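Local structure of proteasome activator protein PA26 (Trypanosoma brucei, 1YAR) at residues R152-A157 against R190-D195. The protein probably forms a ring that docks on the ends of the 20S proteasome and opens its gate, stimulating the breakdown of peptides. Numbering follows the deposited sequence. Where two conformers were deposited one is given.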
ATOM      1  N   ARG O 152      15.025-114.562 -47.405  1.00 33.26           N
ATOM      2  CA  ARG O 152      16.410-114.751 -47.805  1.00 33.37           C
ATOM      3  C   ARG O 152      17.357-114.948 -46.615  1.00 33.27           C
ATOM      4  O   ARG O 152      18.239-115.796 -46.684  1.00 33.15           O
ATOM      5  CB  ARG O 152      16.894-113.621 -48.718  1.00 34.06           C
ATOM      6  CG  ARG O 152      18.371-113.684 -49.034  1.00 35.90           C
ATOM      7  CD  ARG O 152      18.693-113.760 -50.516  1.00 40.19           C
ATOM      8  NE  ARG O 152      20.138-113.914 -50.711  1.00 42.86           N
ATOM      9  CZ  ARG O 152      20.956-112.971 -51.196  1.00 43.40           C
ATOM     10  NH1 ARG O 152      20.488-111.786 -51.591  1.00 41.72           N
ATOM     11  NH2 ARG O 152      22.257-113.233 -51.300  1.00 42.60           N
ATOM     12  N   GLU O 153      17.177-114.166 -45.548  1.00 33.20           N
ATOM     13  CA  GLU O 153      17.949-114.333 -44.304  1.00 33.40           C
ATOM     14  C   GLU O 153      17.813-115.768 -43.772  1.00 31.52           C
ATOM     15  O   GLU O 153      18.808-116.410 -43.462  1.00 31.04           O
ATOM     16  CB  GLU O 153      17.457-113.389 -43.200  1.00 33.47           C
ATOM     17  CG  GLU O 153      17.630-111.880 -43.394  1.00 35.48           C
ATOM     18  CD  GLU O 153      17.303-111.121 -42.107  1.00 36.37           C
ATOM     19  OE1 GLU O 153      17.602-111.674 -41.007  1.00 38.02           O
ATOM     20  OE2 GLU O 153      16.724-109.990 -42.176  1.00 41.57           O
ATOM     21  N   TYR O 154      16.575-116.243 -43.660  1.00 30.92           N
ATOM     22  CA  TYR O 154      16.286-117.593 -43.150  1.00 30.11           C
ATOM     23  C   TYR O 154      16.926-118.684 -44.013  1.00 30.24           C
ATOM     24  O   TYR O 154      17.640-119.541 -43.495  1.00 30.05           O
ATOM     25  CB  TYR O 154      14.772-117.798 -43.029  1.00 30.42           C
ATOM     26  CG  TYR O 154      14.318-119.218 -42.732  1.00 29.11           C
ATOM     27  CD1 TYR O 154      14.527-119.797 -41.479  1.00 28.51           C
ATOM     28  CD2 TYR O 154      13.638-119.969 -43.707  1.00 30.95           C
ATOM     29  CE1 TYR O 154      14.114-121.100 -41.214  1.00 29.50           C
ATOM     30  CE2 TYR O 154      13.212-121.268 -43.453  1.00 29.81           C
ATOM     31  CZ  TYR O 154      13.437-121.821 -42.209  1.00 29.87           C
ATOM     32  OH  TYR O 154      13.014-123.104 -41.953  1.00 30.41           O
ATOM     33  N   LEU O 155      16.676-118.635 -45.324  1.00 29.83           N
ATOM     34  CA  LEU O 155      17.256-119.605 -46.275  1.00 30.14           C
ATOM     35  C   LEU O 155      18.791-119.629 -46.248  1.00 30.92           C
ATOM     36  O   LEU O 155      19.391-120.709 -46.209  1.00 30.77           O
ATOM     37  CB  LEU O 155      16.697-119.386 -47.690  1.00 29.55           C
ATOM     38  CG  LEU O 155      15.169-119.545 -47.756  1.00 28.70           C
ATOM     39  CD1 LEU O 155      14.609-119.137 -49.145  1.00 28.43           C
ATOM     40  CD2 LEU O 155      14.722-120.960 -47.347  1.00 29.01           C
ATOM     41  N   SER O 156      19.404-118.442 -46.261  0.50 31.13           N
ATOM     42  CA  SER O 156      20.852-118.289 -46.113  0.50 31.61           C
ATOM     43  C   SER O 156      21.334-119.074 -44.900  0.50 31.56           C
ATOM     44  O   SER O 156      22.163-119.975 -45.022  0.50 31.79           O
ATOM     45  CB  SER O 156      21.238-116.814 -45.919  0.50 31.91           C
ATOM     46  OG  SER O 156      20.613-115.960 -46.867  0.50 33.25           O
ATOM     47  N   ALA O 157      20.776-118.730 -43.740  1.00 31.47           N
ATOM     48  CA  ALA O 157      21.192-119.277 -42.444  1.00 31.48           C
ATOM     49  C   ALA O 157      21.007-120.802 -42.394  1.00 31.50           C
ATOM     50  O   ALA O 157      21.898-121.540 -41.962  1.00 31.26           O
ATOM     51  CB  ALA O 157      20.382-118.614 -41.320  1.00 31.98           C
ATOM     52  N   ARG O 190      17.439-126.572 -35.557  1.00 27.94           N
ATOM     53  CA  ARG O 190      16.162-126.383 -34.894  1.00 28.31           C
ATOM     54  C   ARG O 190      16.046-124.944 -34.389  1.00 27.31           C
ATOM     55  O   ARG O 190      14.958-124.372 -34.426  1.00 27.07           O
ATOM     56  CB  ARG O 190      16.035-127.369 -33.734  1.00 28.25           C
ATOM     57  CG  ARG O 190      14.753-127.308 -32.982  1.00 32.28           C
ATOM     58  CD  ARG O 190      14.642-128.411 -31.964  1.00 38.08           C
ATOM     59  NE  ARG O 190      13.557-128.176 -31.026  1.00 42.87           N
ATOM     60  CZ  ARG O 190      13.687-127.485 -29.902  1.00 46.47           C
ATOM     61  NH1 ARG O 190      14.866-126.963 -29.570  1.00 47.85           N
ATOM     62  NH2 ARG O 190      12.643-127.323 -29.098  1.00 47.44           N
ATOM     63  N   GLN O 191      17.164-124.380 -33.914  1.00 27.18           N
ATOM     64  CA  GLN O 191      17.139-123.050 -33.302  1.00 27.00           C
ATOM     65  C   GLN O 191      16.899-121.978 -34.355  1.00 27.41           C
ATOM     66  O   GLN O 191      16.230-120.968 -34.081  1.00 27.64           O
ATOM     67  CB  GLN O 191      18.410-122.740 -32.504  1.00 26.56           C
ATOM     68  CG  GLN O 191      18.155-121.666 -31.386  1.00 26.30           C
ATOM     69  CD  GLN O 191      17.017-122.052 -30.437  1.00 27.28           C
ATOM     70  OE1 GLN O 191      17.007-123.162 -29.891  1.00 27.95           O
ATOM     71  NE2 GLN O 191      16.072-121.142 -30.230  1.00 26.07           N
ATOM     72  N   ILE O 192      17.458-122.187 -35.544  1.00 26.82           N
ATOM     73  CA  ILE O 192      17.199-121.298 -36.666  1.00 27.13           C
ATOM     74  C   ILE O 192      15.701-121.314 -36.996  1.00 27.41           C
ATOM     75  O   ILE O 192      15.084-120.251 -37.118  1.00 26.25           O
ATOM     76  CB  ILE O 192      18.067-121.668 -37.897  1.00 27.61           C
ATOM     77  CG1 ILE O 192      19.512-121.244 -37.673  1.00 27.31           C
ATOM     78  CG2 ILE O 192      17.513-121.014 -39.181  1.00 27.50           C
ATOM     79  CD1 ILE O 192      20.507-121.948 -38.586  1.00 26.36           C
ATOM     80  N   ASP O 193      15.107-122.511 -37.118  1.00 26.66           N
ATOM     81  CA  ASP O 193      13.658-122.603 -37.349  1.00 26.75           C
ATOM     82  C   ASP O 193      12.844-121.892 -36.271  1.00 26.50           C
ATOM     83  O   ASP O 193      11.961-121.095 -36.585  1.00 26.46           O
ATOM     84  CB  ASP O 193      13.191-124.047 -37.486  1.00 27.02           C
ATOM     85  CG  ASP O 193      13.664-124.682 -38.772  1.00 28.69           C
ATOM     86  OD1 ASP O 193      14.257-123.979 -39.631  1.00 30.74           O
ATOM     87  OD2 ASP O 193      13.520-125.890 -39.006  1.00 31.27           O
ATOM     88  N   ALA O 194      13.145-122.171 -35.010  1.00 25.22           N
ATOM     89  CA  ALA O 194      12.433-121.528 -33.916  1.00 25.26           C
ATOM     90  C   ALA O 194      12.652-120.007 -33.906  1.00 25.30           C
ATOM     91  O   ALA O 194      11.695-119.247 -33.763  1.00 24.32           O
ATOM     92  CB  ALA O 194      12.853-122.123 -32.568  1.00 25.01           C
ATOM     93  N   ASP O 195      13.904-119.584 -34.039  1.00 25.17           N
ATOM     94  CA  ASP O 195      14.240-118.169 -33.874  1.00 25.60           C
ATOM     95  C   ASP O 195      13.644-117.303 -34.969  1.00 25.41           C
ATOM     96  O   ASP O 195      13.323-116.148 -34.720  1.00 25.62           O
ATOM     97  CB  ASP O 195      15.749-117.952 -33.800  1.00 25.12           C
ATOM     98  CG  ASP O 195      16.310-118.211 -32.409  1.00 27.65           C
ATOM     99  OD1 ASP O 195      15.545-118.613 -31.499  1.00 26.77           O
ATOM    100  OD2 ASP O 195      17.522-118.040 -32.134  1.00 28.74           O
TER
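Ile-192 and Tyr-154 meet where residues 152-157 of helix 150-166 lie antiparallel to residues 190-195 of helix 183-226, two helices of the elongated, all-helical bundle of a PA28-family (11S) activator subunit. The short segments lie at 172° to each other with their axes 10.5 Å apart, and the backbones come nearest at Ala-157 and Ile-192, whose CA atoms are 7.3 Å apart. Ile-192 meets the facing helix with two branches. Its CG2 rests against the CD1-CE1 bond of the tyrosine ring, 4.0 Å from Tyr-154 CD1, and also lies against the methyl of Ala-157. The other branch sets CD1 against the backbone of the facing helix, 3.7 Å from Ala-157 O. The contact of Ile-192 is thus spread over a ring, a methyl and a peptide group, while Arg-152 of a neighbouring subunit packs on the same isoleucine.

The side chain of Tyr-154 starts off to one side of the partner helix and its far end comes nearer: with CG anti to the backbone N (chi1 170°), the ring passes Ile-192 at a slant before its hydroxyl arrives at Asp-193. Phe-196 packs edge-to-face with this ring, and Leu-73 and Leu-77 of helix 71-99 also touch the tyrosine. The buried carboxylate of Asp-193 is shared among several groups, since OD1 forms a salt bridge with Arg-158 NE and OD2 is hydrogen-bonded to Tyr-61 OH. Such a set of partners should favour the charged form of the aspartate and fix its rotation. Between the two segments the polar link is one hydrogen bond, donated by Tyr-154 OH to Asp-193 OD1 over 2.8 Å; the oxygen sits beyond the ring's rim and close to level with the ring, but the hydroxyl meets it from above the carboxylate, 56° out of that plane.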